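PDB 6X3B: GDP-6-deoxy-D-mannose reductase from Pseudomonas aeruginosa, which probably reduces GDP-4-dehydro-6-deoxy-D-mannose to GDP-D-rhamnose with NADPH, a step in the supply of sugar for lipopolysaccharide O-antigen. Local coordinates for residues Thr47-Leu52 and Arg234-Gly239; Asn106-Leu111 and Gly118-Ile123; Ser194-Ile199 and Ser315-Arg320; Arg201-Leu206 and Asp264-Glu269. All coordinates share one frame; numbering follows the deposited sequence.

Contact 1 (Thr47-Leu52 and Arg234-Gly239); sequences TPWALL and RLLSHG
Trp-49 reaches across to Leu-236 and Ser-237, and the contact can be read along its side chain from the strand outward. At the base, CB is directed toward the helix. The indole CG is anti to the carbonyl carbon and beside the backbone N (chi1 -49°), which swings the ring system out to the opposing segment. The five-membered ring touches only loosely: Trp-49 NE1 stays 3.8 Å from Ser-237 OG, a spacing that supports no hydrogen bond. Trp-49 CZ2 is the point of closest approach, 3.4 Å from Leu-236 CB and likewise 3.4 Å from Ser-237 OG, which lies near the ring plane at the indole edge. Trp-49 CH2, at the far end, lies 3.7 Å from Leu-236 CB. Leu-236 CD1 stands 4.1 Å from the centroid of the Trp-49 six-membered ring and 8° off its normal, a CH-pi contact over the face. On the opposite face Pro-48 CG lies toward the rim, so a proline and a leucine sandwich the indole. The contact is mainly apolar, with Ser-237 OG at its edge. That hydroxyl makes a weak hydrogen bond with Leu-233 O in the preceding helical turn, while Leu-236 O is bonded to Arg-172 NH1. Trp-49 also touches Gln-23 and Leu-25 of the adjacent parallel strand. Strand 49-51, paired in parallel with strand 23-28, thus meets helix 225-238, which packs on the sheet through Leu-236 against Thr-119 and Leu-121: an outer strand and a covering helix of the Rossmann-type alpha/beta fold of this family.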
loop_
_atom_site.group_PDB
_atom_site.type_symbol
_atom_site.label_atom_id
_atom_site.label_comp_id
_atom_site.label_asym_id
_atom_site.label_seq_id
_atom_site.Cartn_x
_atom_site.Cartn_y
_atom_site.Cartn_z
ATOM N N THR A 47 29.048 -14.799 11.089
ATOM C CA THR A 47 27.838 -14.743 10.287
ATOM C C THR A 47 28.184 -15.238 8.899
ATOM O O THR A 47 29.341 -15.143 8.488
ATOM C CB THR A 47 27.288 -13.309 10.205
ATOM O OG1 THR A 47 26.084 -13.306 9.456
ATOM C CG2 THR A 47 28.273 -12.423 9.478
ATOM N N PRO A 48 27.215 -15.763 8.148
ATOM C CA PRO A 48 27.493 -16.079 6.743
ATOM C C PRO A 48 27.448 -14.865 5.831
ATOM O O PRO A 48 27.778 -14.994 4.644
ATOM C CB PRO A 48 26.384 -17.084 6.387
ATOM C CG PRO A 48 25.284 -16.755 7.312
ATOM C CD PRO A 48 25.916 -16.297 8.594
ATOM N N TRP A 49 27.071 -13.693 6.344
ATOM C CA TRP A 49 26.871 -12.513 5.512
ATOM C C TRP A 49 28.152 -11.696 5.454
ATOM O O TRP A 49 28.671 -11.274 6.488
ATOM C CB TRP A 49 25.703 -11.685 6.047
ATOM C CG TRP A 49 24.523 -12.560 6.284
ATOM C CD1 TRP A 49 24.027 -12.971 7.493
ATOM C CD2 TRP A 49 23.721 -13.199 5.285
ATOM N NE1 TRP A 49 22.953 -13.805 7.303
ATOM C CE2 TRP A 49 22.743 -13.962 5.959
ATOM C CE3 TRP A 49 23.723 -13.185 3.887
ATOM C CZ2 TRP A 49 21.792 -14.712 5.287
ATOM C CZ3 TRP A 49 22.769 -13.922 3.218
ATOM C CH2 TRP A 49 21.816 -14.678 3.915
ATOM N N ALA A 50 28.672 -11.503 4.250
ATOM C CA ALA A 50 29.802 -10.615 4.012
ATOM C C ALA A 50 29.263 -9.303 3.468
ATOM O O ALA A 50 28.688 -9.275 2.371
ATOM C CB ALA A 50 30.798 -11.218 3.027
ATOM N N LEU A 51 29.474 -8.222 4.214
ATOM C CA LEU A 51 28.932 -6.922 3.834
ATOM C C LEU A 51 29.692 -6.350 2.644
ATOM O O LEU A 51 30.910 -6.136 2.714
ATOM C CB LEU A 51 28.980 -5.964 5.021
ATOM C CG LEU A 51 28.317 -4.597 4.776
ATOM C CD1 LEU A 51 26.815 -4.734 4.394
ATOM C CD2 LEU A 51 28.471 -3.701 5.995
ATOM N N LEU A 52 28.970 -6.067 1.561
ATOM C CA LEU A 52 29.605 -5.488 0.383
ATOM C C LEU A 52 29.924 -4.011 0.616
ATOM O O LEU A 52 29.153 -3.299 1.270
ATOM C CB LEU A 52 28.710 -5.623 -0.852
ATOM C CG LEU A 52 28.540 -7.062 -1.362
ATOM C CD1 LEU A 52 27.431 -7.080 -2.418
ATOM C CD2 LEU A 52 29.865 -7.600 -1.918
ATOM N N ARG A 234 18.459 -13.367 10.614
ATOM C CA ARG A 234 17.816 -14.688 10.659
ATOM C C ARG A 234 16.694 -14.801 9.632
ATOM O O ARG A 234 16.437 -15.893 9.100
ATOM C CB ARG A 234 17.289 -14.966 12.061
ATOM C CG ARG A 234 18.402 -15.033 13.102
ATOM C CD ARG A 234 17.945 -15.725 14.355
ATOM N NE ARG A 234 17.958 -17.162 14.166
ATOM C CZ ARG A 234 19.015 -17.932 14.393
ATOM N NH1 ARG A 234 20.145 -17.391 14.826
ATOM N NH2 ARG A 234 18.940 -19.239 14.175
ATOM N N LEU A 235 16.046 -13.678 9.313
ATOM C CA LEU A 235 15.082 -13.682 8.222
ATOM C C LEU A 235 15.765 -13.971 6.891
ATOM O O LEU A 235 15.255 -14.764 6.082
ATOM C CB LEU A 235 14.332 -12.349 8.184
ATOM C CG LEU A 235 13.201 -12.244 9.202
ATOM C CD1 LEU A 235 12.626 -10.817 9.232
ATOM C CD2 LEU A 235 12.125 -13.268 8.878
ATOM N N LEU A 236 16.914 -13.321 6.631
ATOM C CA LEU A 236 17.676 -13.629 5.422
ATOM C C LEU A 236 18.007 -15.113 5.358
ATOM O O LEU A 236 17.971 -15.716 4.280
ATOM C CB LEU A 236 18.980 -12.834 5.382
ATOM C CG LEU A 236 18.888 -11.307 5.285
ATOM C CD1 LEU A 236 20.305 -10.735 5.183
ATOM C CD2 LEU A 236 18.081 -10.900 4.059
ATOM N N SER A 237 18.354 -15.707 6.501
ATOM C CA SER A 237 18.735 -17.119 6.497
ATOM C C SER A 237 17.532 -18.049 6.391
ATOM O O SER A 237 17.647 -19.121 5.791
ATOM C CB SER A 237 19.516 -17.477 7.760
ATOM O OG SER A 237 20.782 -16.853 7.770
ATOM N N HIS A 238 16.387 -17.678 6.967
ATOM C CA HIS A 238 15.328 -18.656 7.210
ATOM C C HIS A 238 13.928 -18.217 6.792
ATOM O O HIS A 238 13.023 -19.063 6.791
ATOM C CB HIS A 238 15.280 -19.047 8.701
ATOM C CG HIS A 238 16.596 -19.508 9.261
ATOM N ND1 HIS A 238 17.270 -20.616 8.777
ATOM C CD2 HIS A 238 17.340 -19.036 10.289
ATOM C CE1 HIS A 238 18.386 -20.785 9.468
ATOM N NE2 HIS A 238 18.450 -19.844 10.395
ATOM N N GLY A 239 13.710 -16.943 6.458
ATOM C CA GLY A 239 12.360 -16.479 6.168
ATOM C C GLY A 239 11.760 -17.118 4.925
ATOM O O GLY A 239 12.448 -17.590 4.020
#

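Contact 2 (Asn106-Leu111 and Gly118-Ile123); sequences NLLQAL and GTFLYI
Phe-120 receives three leucines, Leu-107, Leu-108 and Leu-111, from positions i, i+1 and i+4, on the side of the helix that faces the strand. Leu-108 supplies the contact over the ring: its CD2 lies 3.7 Å from the Phe-120 centroid and 16° off the ring normal, a CH-pi arrangement displaced toward the rim. The displacement is toward Phe-120 CE2, 3.6 Å from Leu-108 CD2. At the edge, in the ring plane, Leu-107 CD2 is 3.8 Å from Phe-120 CZ, and Leu-111 CD1 is 3.7 Å from Phe-120 CE2. One methyl lies over the face and two at the perimeter, so that three leucines limit the room the ring has to turn on this side. The first torsions direct the groups at each other: Phe-120 carries CG anti to its N (chi1 -169°), sending the phenyl toward the helix, and Leu-107 likewise has CG anti to the backbone N, while the other two leucines turn CG beside it. In the next shell, Val-77, His-79 and Cys-162 also touch Phe-120, Trp-70 and Phe-116 pack on Leu-111, and backbone bonds to Arg-172 and Leu-174 hold the Phe-120 main chain. The axes of helix segment 106-111 and strand segment 119-123 approach to 11.9 Å and run nearly antiparallel, 172° between their N-to-C directions, as expected where helix 93-114 leads into strand 119-123 in a beta-alpha-beta crossover from strand 76-79. Thr-119 and Leu-121 turn to the other face of the sheet, against helix 225-238, and Ile-123 further along the strand touches the bound NADPH.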
loop_
_atom_site.group_PDB
_atom_site.type_symbol
_atom_site.label_atom_id
_atom_site.label_comp_id
_atom_site.label_asym_id
_atom_site.label_seq_id
_atom_site.Cartn_x
_atom_site.Cartn_y
_atom_site.Cartn_z
ATOM N N ASN A 106 13.233 2.386 -7.736
ATOM C CA ASN A 106 14.478 2.603 -8.463
ATOM C C ASN A 106 15.530 1.586 -8.049
ATOM O O ASN A 106 16.249 1.045 -8.899
ATOM C CB ASN A 106 14.997 4.031 -8.248
ATOM C CG ASN A 106 14.120 5.069 -8.902
ATOM O OD1 ASN A 106 13.402 4.774 -9.864
ATOM N ND2 ASN A 106 14.175 6.301 -8.391
ATOM N N LEU A 107 15.642 1.316 -6.749
ATOM C CA LEU A 107 16.581 0.291 -6.289
ATOM C C LEU A 107 16.265 -1.074 -6.900
ATOM O O LEU A 107 17.160 -1.778 -7.379
ATOM C CB LEU A 107 16.545 0.213 -4.769
ATOM C CG LEU A 107 17.335 -0.926 -4.139
ATOM C CD1 LEU A 107 18.833 -0.722 -4.407
ATOM C CD2 LEU A 107 17.021 -0.923 -2.651
ATOM N N LEU A 108 14.992 -1.478 -6.867
ATOM C CA LEU A 108 14.617 -2.777 -7.423
ATOM C C LEU A 108 14.983 -2.866 -8.901
ATOM O O LEU A 108 15.580 -3.854 -9.344
ATOM C CB LEU A 108 13.116 -2.997 -7.210
ATOM C CG LEU A 108 12.713 -3.211 -5.741
ATOM C CD1 LEU A 108 11.177 -3.093 -5.584
ATOM C CD2 LEU A 108 13.204 -4.588 -5.250
ATOM N N GLN A 109 14.696 -1.806 -9.669
ATOM C CA GLN A 109 15.001 -1.825 -11.099
ATOM C C GLN A 109 16.504 -1.857 -11.363
ATOM O O GLN A 109 16.959 -2.529 -12.305
ATOM C CB GLN A 109 14.362 -0.619 -11.781
ATOM C CG GLN A 109 12.859 -0.678 -11.686
ATOM C CD GLN A 109 12.198 0.352 -12.531
ATOM O OE1 GLN A 109 12.501 1.556 -12.421
ATOM N NE2 GLN A 109 11.263 -0.089 -13.370
ATOM N N ALA A 110 17.283 -1.094 -10.588
ATOM C CA ALA A 110 18.734 -1.125 -10.737
ATOM C C ALA A 110 19.286 -2.523 -10.440
ATOM O O ALA A 110 20.143 -3.035 -11.175
ATOM C CB ALA A 110 19.382 -0.085 -9.818
ATOM N N LEU A 111 18.819 -3.143 -9.350
ATOM C CA LEU A 111 19.216 -4.516 -9.037
ATOM C C LEU A 111 18.843 -5.459 -10.175
ATOM O O LEU A 111 19.646 -6.312 -10.589
ATOM C CB LEU A 111 18.557 -4.965 -7.726
ATOM C CG LEU A 111 19.168 -4.409 -6.426
ATOM C CD1 LEU A 111 18.226 -4.549 -5.237
ATOM C CD2 LEU A 111 20.512 -5.076 -6.116
ATOM N N GLY A 118 18.359 -12.529 -6.055
ATOM C CA GLY A 118 18.461 -13.120 -4.728
ATOM C C GLY A 118 17.398 -12.662 -3.741
ATOM O O GLY A 118 16.236 -12.435 -4.091
ATOM N N THR A 119 17.794 -12.560 -2.475
ATOM C CA THR A 119 16.860 -12.269 -1.396
ATOM C C THR A 119 16.803 -10.765 -1.135
ATOM O O THR A 119 17.833 -10.102 -1.003
ATOM C CB THR A 119 17.261 -13.033 -0.134
ATOM O OG1 THR A 119 17.089 -14.440 -0.374
ATOM C CG2 THR A 119 16.380 -12.627 1.049
ATOM N N PHE A 120 15.597 -10.225 -1.091
ATOM C CA PHE A 120 15.386 -8.807 -0.840
ATOM C C PHE A 120 14.552 -8.679 0.426
ATOM O O PHE A 120 13.368 -9.020 0.422
ATOM C CB PHE A 120 14.677 -8.135 -2.016
ATOM C CG PHE A 120 14.672 -6.630 -1.938
ATOM C CD1 PHE A 120 13.724 -5.968 -1.173
ATOM C CD2 PHE A 120 15.614 -5.891 -2.637
ATOM C CE1 PHE A 120 13.713 -4.562 -1.097
ATOM C CE2 PHE A 120 15.611 -4.480 -2.581
ATOM C CZ PHE A 120 14.682 -3.825 -1.808
ATOM N N LEU A 121 15.153 -8.168 1.502
ATOM C CA LEU A 121 14.429 -7.963 2.748
ATOM C C LEU A 121 14.091 -6.474 2.859
ATOM O O LEU A 121 14.982 -5.632 3.028
ATOM C CB LEU A 121 15.251 -8.449 3.939
ATOM C CG LEU A 121 14.735 -8.013 5.316
ATOM C CD1 LEU A 121 13.312 -8.565 5.577
ATOM C CD2 LEU A 121 15.704 -8.457 6.416
ATOM N N TYR A 122 12.803 -6.157 2.743
ATOM C CA TYR A 122 12.326 -4.791 2.858
ATOM C C TYR A 122 12.015 -4.509 4.320
ATOM O O TYR A 122 11.320 -5.294 4.971
ATOM C CB TYR A 122 11.078 -4.558 2.006
ATOM C CG TYR A 122 10.568 -3.177 2.233
ATOM C CD1 TYR A 122 11.295 -2.089 1.774
ATOM C CD2 TYR A 122 9.424 -2.947 2.994
ATOM C CE1 TYR A 122 10.864 -0.791 2.006
ATOM C CE2 TYR A 122 8.980 -1.657 3.234
ATOM C CZ TYR A 122 9.721 -0.584 2.745
ATOM O OH TYR A 122 9.300 0.710 2.972
ATOM N N ILE A 123 12.551 -3.408 4.844
ATOM C CA ILE A 123 12.343 -3.042 6.234
ATOM C C ILE A 123 11.197 -2.035 6.270
ATOM O O ILE A 123 11.347 -0.880 5.844
ATOM C CB ILE A 123 13.620 -2.490 6.891
ATOM C CG1 ILE A 123 14.738 -3.561 6.908
ATOM C CG2 ILE A 123 13.338 -2.055 8.338
ATOM C CD1 ILE A 123 14.256 -5.005 7.275
#

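Contact 3 (Ser194-Ile199 and Ser315-Arg320); sequences SAARQI and SDWESR
The Trp-317 indole carries Arg-197 on one face and Arg-320 on the other. On the first side the aliphatic part of Arg-197 lies along the ring: CG sits 3.4 Å from the centroid of the Trp-317 six-membered ring and 4° off its normal, a CH-pi contact. The neighbouring methylenes extend this layer, with Arg-197 CB 3.4 Å from Trp-317 CE2 and Arg-197 CD 3.5 Å from Trp-317 CH2. Ala-196 adds a looser touch, its CB 4.1 Å from Trp-317 CD1. On the opposite face Arg-320 NH1 stands 3.9 Å above the indole plane, toward the rim. This second guanidinium is held by Asp-316 from the same helix: Arg-320 NH1 to Asp-316 OD2 is 2.6 Å, a salt bridge in which OD2 lies in the guanidinium plane of Arg-320 and is met nearly along its C-O axis. The contact with Arg-197 is made by its methylenes and not by its charged end. A bend about the CG-CD bond (chi3 53°) turns that end off the indole, and the Arg-197 guanidinium and indole planes are 79° apart. Arg-197 NE then forms a salt bridge with Asp-188, so the charge is met outside the two segments. The closest CA pair, Arg-197 and Trp-317, is 5.8 Å apart. Around it, Ile-313 of helix 306-320 touches Ala-196, and Leu-314 touches Ile-199. The adjoining side of helix 191-203, through Ala-195 and Ile-199, packs on Ile-259, Leu-262 and Ala-266 of helix 255-266, while Leu-211 of strand 210-213 touches Ala-195 and Gln-198.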
loop_
_atom_site.group_PDB
_atom_site.type_symbol
_atom_site.label_atom_id
_atom_site.label_comp_id
_atom_site.label_asym_id
_atom_site.label_seq_id
_atom_site.Cartn_x
_atom_site.Cartn_y
_atom_site.Cartn_z
ATOM N N SER A 194 15.302 10.858 24.187
ATOM C CA SER A 194 15.429 12.195 24.758
ATOM C C SER A 194 15.627 12.136 26.269
ATOM O O SER A 194 16.424 12.900 26.827
ATOM C CB SER A 194 14.192 13.023 24.412
ATOM O OG SER A 194 14.176 14.235 25.142
ATOM N N ALA A 195 14.891 11.248 26.946
ATOM C CA ALA A 195 15.029 11.100 28.392
ATOM C C ALA A 195 16.445 10.686 28.766
ATOM O O ALA A 195 17.020 11.214 29.724
ATOM C CB ALA A 195 14.010 10.078 28.924
ATOM N N ALA A 196 17.023 9.739 28.017
ATOM C CA ALA A 196 18.394 9.317 28.295
ATOM C C ALA A 196 19.371 10.466 28.092
ATOM O O ALA A 196 20.259 10.694 28.925
ATOM C CB ALA A 196 18.778 8.132 27.413
ATOM N N ARG A 197 19.240 11.192 26.978
ATOM C CA ARG A 197 20.135 12.319 26.738
ATOM C C ARG A 197 20.070 13.310 27.895
ATOM O O ARG A 197 21.103 13.710 28.442
ATOM C CB ARG A 197 19.794 13.004 25.412
ATOM C CG ARG A 197 20.745 14.146 25.047
ATOM C CD ARG A 197 20.232 14.940 23.852
ATOM N NE ARG A 197 18.865 15.385 24.079
ATOM C CZ ARG A 197 18.540 16.504 24.722
ATOM N NH1 ARG A 197 19.494 17.302 25.187
ATOM N NH2 ARG A 197 17.261 16.825 24.896
ATOM N N GLN A 198 18.855 13.670 28.320
ATOM C CA GLN A 198 18.703 14.657 29.381
ATOM C C GLN A 198 19.245 14.150 30.712
ATOM O O GLN A 198 19.812 14.921 31.492
ATOM C CB GLN A 198 17.237 15.047 29.507
ATOM C CG GLN A 198 16.777 15.927 28.361
ATOM C CD GLN A 198 15.367 16.432 28.562
ATOM O OE1 GLN A 198 15.129 17.341 29.356
ATOM N NE2 GLN A 198 14.415 15.822 27.858
ATOM N N ILE A 199 19.052 12.869 31.009
ATOM C CA ILE A 199 19.528 12.336 32.279
ATOM C C ILE A 199 21.052 12.299 32.307
ATOM O O ILE A 199 21.671 12.588 33.338
ATOM C CB ILE A 199 18.905 10.953 32.523
ATOM C CG1 ILE A 199 17.426 11.110 32.870
ATOM C CG2 ILE A 199 19.655 10.220 33.610
ATOM C CD1 ILE A 199 16.673 9.827 32.924
ATOM N N SER A 315 25.198 5.320 28.621
ATOM C CA SER A 315 26.652 5.335 28.483
ATOM C C SER A 315 27.079 6.058 27.221
ATOM O O SER A 315 28.079 6.787 27.221
ATOM C CB SER A 315 27.214 3.908 28.454
ATOM O OG SER A 315 26.785 3.171 29.578
ATOM N N ASP A 316 26.369 5.824 26.120
ATOM C CA ASP A 316 26.710 6.517 24.888
ATOM C C ASP A 316 26.606 8.023 25.069
ATOM O O ASP A 316 27.486 8.773 24.631
ATOM C CB ASP A 316 25.805 6.060 23.750
ATOM C CG ASP A 316 26.158 6.730 22.441
ATOM O OD1 ASP A 316 27.261 6.444 21.917
ATOM O OD2 ASP A 316 25.345 7.546 21.954
ATOM N N TRP A 317 25.547 8.463 25.747
ATOM C CA TRP A 317 25.316 9.915 25.968
ATOM C C TRP A 317 26.392 10.528 26.872
ATOM O O TRP A 317 26.793 11.669 26.608
ATOM C CB TRP A 317 23.902 10.151 26.501
ATOM C CG TRP A 317 22.920 10.338 25.390
ATOM C CD1 TRP A 317 21.807 9.593 25.131
ATOM C CD2 TRP A 317 22.987 11.331 24.355
ATOM N NE1 TRP A 317 21.172 10.063 24.015
ATOM C CE2 TRP A 317 21.871 11.131 23.519
ATOM C CE3 TRP A 317 23.874 12.372 24.062
ATOM C CZ2 TRP A 317 21.621 11.934 22.410
ATOM C CZ3 TRP A 317 23.626 13.165 22.964
ATOM C CH2 TRP A 317 22.515 12.946 22.152
ATOM N N GLU A 318 26.869 9.788 27.872
ATOM C CA GLU A 318 27.896 10.331 28.802
ATOM C C GLU A 318 29.117 10.836 28.025
ATOM O O GLU A 318 29.586 11.942 28.333
ATOM C CB GLU A 318 28.325 9.277 29.821
ATOM C CG GLU A 318 29.717 9.524 30.371
ATOM C CD GLU A 318 30.132 8.625 31.520
ATOM O OE1 GLU A 318 29.535 8.734 32.602
ATOM O OE2 GLU A 318 31.056 7.824 31.326
ATOM N N SER A 319 29.597 10.064 27.045
ATOM C CA SER A 319 30.811 10.433 26.267
ATOM C C SER A 319 30.530 11.523 25.224
ATOM O O SER A 319 31.508 12.073 24.692
ATOM C CB SER A 319 31.431 9.219 25.622
ATOM O OG SER A 319 30.436 8.407 25.015
ATOM N N ARG A 320 29.255 11.840 24.990
ATOM C CA ARG A 320 28.884 12.846 23.963
ATOM C C ARG A 320 28.480 14.176 24.609
ATOM O O ARG A 320 28.792 15.226 24.023
ATOM C CB ARG A 320 27.789 12.284 23.054
ATOM C CG ARG A 320 28.272 11.169 22.138
ATOM C CD ARG A 320 27.117 10.384 21.553
ATOM N NE ARG A 320 26.221 11.251 20.812
ATOM C CZ ARG A 320 25.003 10.913 20.415
ATOM N NH1 ARG A 320 24.526 9.714 20.691
ATOM N NH2 ARG A 320 24.267 11.778 19.742
#

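Contact 4 (Arg201-Leu206 and Asp264-Glu269); sequences RMKQGL and DIAQVE
Lys-203 and Val-268, with CA atoms 6.9 Å apart, face each other where two helices end in Schellman motifs, with positive phi at Gly-205, the C-prime residue, and at Gln-267. Leu-206 N bonds back to Arg-201 O, and Gly-205 N to Met-202 O. Lys-203 carries the polar part of the contact. Its chain is bent at chi3 and chi4 (67° and 68°), which curls the ammonium back to the other helix end, where Lys-203 NZ donates to Ala-266 O at 2.9 Å. The donor approaches 28° from the carbonyl plane. Lys-203 NZ gives a second hydrogen bond to a water, 3.2 Å away. That water donates to Ile-265 O, at 3.0 Å, and accepts from Gln-267 NE2, so the ammonium is linked directly and through solvent to carbonyls of the last helical turn. A positive group placed at a helix C-terminus is probably favoured by the helix dipole. The methylenes do the apolar work: Lys-203 CD lies 3.9 Å from Ala-266 CB, and Lys-203 CG is 3.8 Å from Val-268 CG2. The other valine branch, Val-268 CG1, meets Met-202 SD at 4.0 Å, the thioether chain crossing the valine at about a right angle. Val-268 is thus shared between two residues, one methyl to each. Asn-209 touches both Met-202 and Val-268, and its ND2 is bonded to Glu-269 O, joining the loops that follow the two helices. These lead into the paired parallel strands 210-213 and 271-274. Ile-265, one residue before Ala-266, packs on Lys-307, Leu-310, Arg-311 and Leu-314 of helix 306-320.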
loop_
_atom_site.group_PDB
_atom_site.type_symbol
_atom_site.label_atom_id
_atom_site.label_comp_id
_atom_site.label_asym_id
_atom_site.label_seq_id
_atom_site.Cartn_x
_atom_site.Cartn_y
_atom_site.Cartn_z
ATOM N N ARG A 201 22.870 14.458 30.890
ATOM C CA ARG A 201 23.229 15.847 31.167
ATOM C C ARG A 201 23.080 16.167 32.649
ATOM O O ARG A 201 23.902 16.899 33.217
ATOM C CB ARG A 201 22.384 16.792 30.309
ATOM C CG ARG A 201 22.748 16.728 28.826
ATOM C CD ARG A 201 21.772 17.479 27.929
ATOM N NE ARG A 201 21.545 18.842 28.386
ATOM C CZ ARG A 201 22.340 19.864 28.088
ATOM N NH1 ARG A 201 23.418 19.674 27.328
ATOM N NH2 ARG A 201 22.056 21.072 28.550
ATOM N N MET A 202 22.055 15.613 33.299
ATOM C CA MET A 202 21.920 15.796 34.740
ATOM C C MET A 202 23.107 15.197 35.495
ATOM O O MET A 202 23.606 15.798 36.454
ATOM C CB MET A 202 20.621 15.173 35.233
ATOM C CG MET A 202 19.378 15.684 34.568
ATOM S SD MET A 202 17.992 14.689 35.141
ATOM C CE MET A 202 16.704 15.311 34.052
ATOM N N LYS A 203 23.560 14.004 35.092
ATOM C CA LYS A 203 24.708 13.383 35.750
ATOM C C LYS A 203 25.909 14.322 35.760
ATOM O O LYS A 203 26.691 14.340 36.717
ATOM C CB LYS A 203 25.096 12.085 35.041
ATOM C CG LYS A 203 24.167 10.895 35.275
ATOM C CD LYS A 203 24.699 9.663 34.535
ATOM C CE LYS A 203 26.013 9.175 35.134
ATOM N NZ LYS A 203 25.797 8.629 36.505
ATOM N N GLN A 204 26.091 15.082 34.684
ATOM C CA GLN A 204 27.241 15.958 34.542
ATOM C C GLN A 204 26.938 17.390 34.943
ATOM O O GLN A 204 27.728 18.288 34.633
ATOM C CB GLN A 204 27.749 15.910 33.109
ATOM C CG GLN A 204 27.881 14.506 32.588
ATOM C CD GLN A 204 29.106 14.343 31.735
ATOM O OE1 GLN A 204 30.107 15.043 31.925
ATOM N NE2 GLN A 204 29.046 13.414 30.788
ATOM N N GLY A 205 25.816 17.621 35.615
ATOM C CA GLY A 205 25.459 18.957 36.056
ATOM C C GLY A 205 25.193 19.952 34.951
ATOM O O GLY A 205 25.337 21.158 35.172
ATOM N N LEU A 206 24.804 19.485 33.762
ATOM C CA LEU A 206 24.534 20.371 32.636
ATOM C C LEU A 206 23.074 20.794 32.539
ATOM O O LEU A 206 22.757 21.658 31.717
ATOM C CB LEU A 206 24.958 19.706 31.321
ATOM C CG LEU A 206 26.466 19.504 31.184
ATOM C CD1 LEU A 206 26.804 18.781 29.899
ATOM C CD2 LEU A 206 27.165 20.844 31.241
ATOM N N ASP A 264 17.200 5.267 37.638
ATOM C CA ASP A 264 17.827 4.319 38.553
ATOM C C ASP A 264 19.211 3.913 38.056
ATOM O O ASP A 264 20.185 3.908 38.821
ATOM C CB ASP A 264 16.922 3.091 38.729
ATOM C CG ASP A 264 17.345 2.211 39.895
ATOM O OD1 ASP A 264 18.089 2.696 40.773
ATOM O OD2 ASP A 264 16.940 1.028 39.933
ATOM N N ILE A 265 19.319 3.579 36.769
ATOM C CA ILE A 265 20.617 3.201 36.211
ATOM C C ILE A 265 21.605 4.355 36.337
ATOM O O ILE A 265 22.795 4.152 36.618
ATOM C CB ILE A 265 20.456 2.751 34.751
ATOM C CG1 ILE A 265 19.657 1.442 34.686
ATOM C CG2 ILE A 265 21.832 2.561 34.060
ATOM C CD1 ILE A 265 19.042 1.169 33.298
ATOM N N ALA A 266 21.128 5.582 36.138
ATOM C CA ALA A 266 21.995 6.754 36.145
ATOM C C ALA A 266 22.361 7.220 37.548
ATOM O O ALA A 266 23.232 8.088 37.682
ATOM C CB ALA A 266 21.318 7.892 35.389
ATOM N N GLN A 267 21.721 6.662 38.582
ATOM C CA GLN A 267 21.905 7.086 39.974
ATOM C C GLN A 267 21.535 8.559 40.126
ATOM O O GLN A 267 22.234 9.355 40.766
ATOM C CB GLN A 267 23.326 6.774 40.468
ATOM C CG GLN A 267 23.609 5.272 40.385
ATOM C CD GLN A 267 25.043 4.904 40.775
ATOM O OE1 GLN A 267 25.353 4.702 41.948
ATOM N NE2 GLN A 267 25.915 4.853 39.795
ATOM N N VAL A 268 20.408 8.911 39.515
ATOM C CA VAL A 268 19.845 10.250 39.534
ATOM C C VAL A 268 18.434 10.148 40.091
ATOM O O VAL A 268 17.742 9.141 39.902
ATOM C CB VAL A 268 19.867 10.862 38.111
ATOM C CG1 VAL A 268 18.853 11.972 37.946
ATOM C CG2 VAL A 268 21.275 11.352 37.773
ATOM N N GLU A 269 18.029 11.166 40.838
ATOM C CA GLU A 269 16.636 11.354 41.206
ATOM C C GLU A 269 16.122 12.574 40.458
ATOM O O GLU A 269 16.814 13.598 40.386
ATOM C CB GLU A 269 16.477 11.536 42.716
ATOM C CG GLU A 269 15.707 10.416 43.390
ATOM C CD GLU A 269 15.564 10.613 44.891
ATOM O OE1 GLU A 269 15.543 11.778 45.354
ATOM O OE2 GLU A 269 15.467 9.595 45.610
HETATM O O HOH W 1 25.359 5.553 37.043
#

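Overall arrangement
The four contacts form two groups. Contacts 1 and 2 lie in the nucleotide-binding sheet region, their centres 15 Å apart, and they touch where Leu-236 CD2 packs on Leu-121 CB at 3.7 Å; contact 2 is nested within the chain loop closed by contact 1. Contacts 3 and 4 share helix 191-203, with centres 9 Å apart, and meet through Ile-199 and Ala-266; contact 4 is nested within contact 3. The groups lie far apart, with contact 2 about 36 Å from contact 3, centre to centre. Because the segments of contact 1 alternate along the chain with those of contacts 3 and 4, the two regions are interwoven in sequence, and bound NADPH contacts the sheet region at Ile-123.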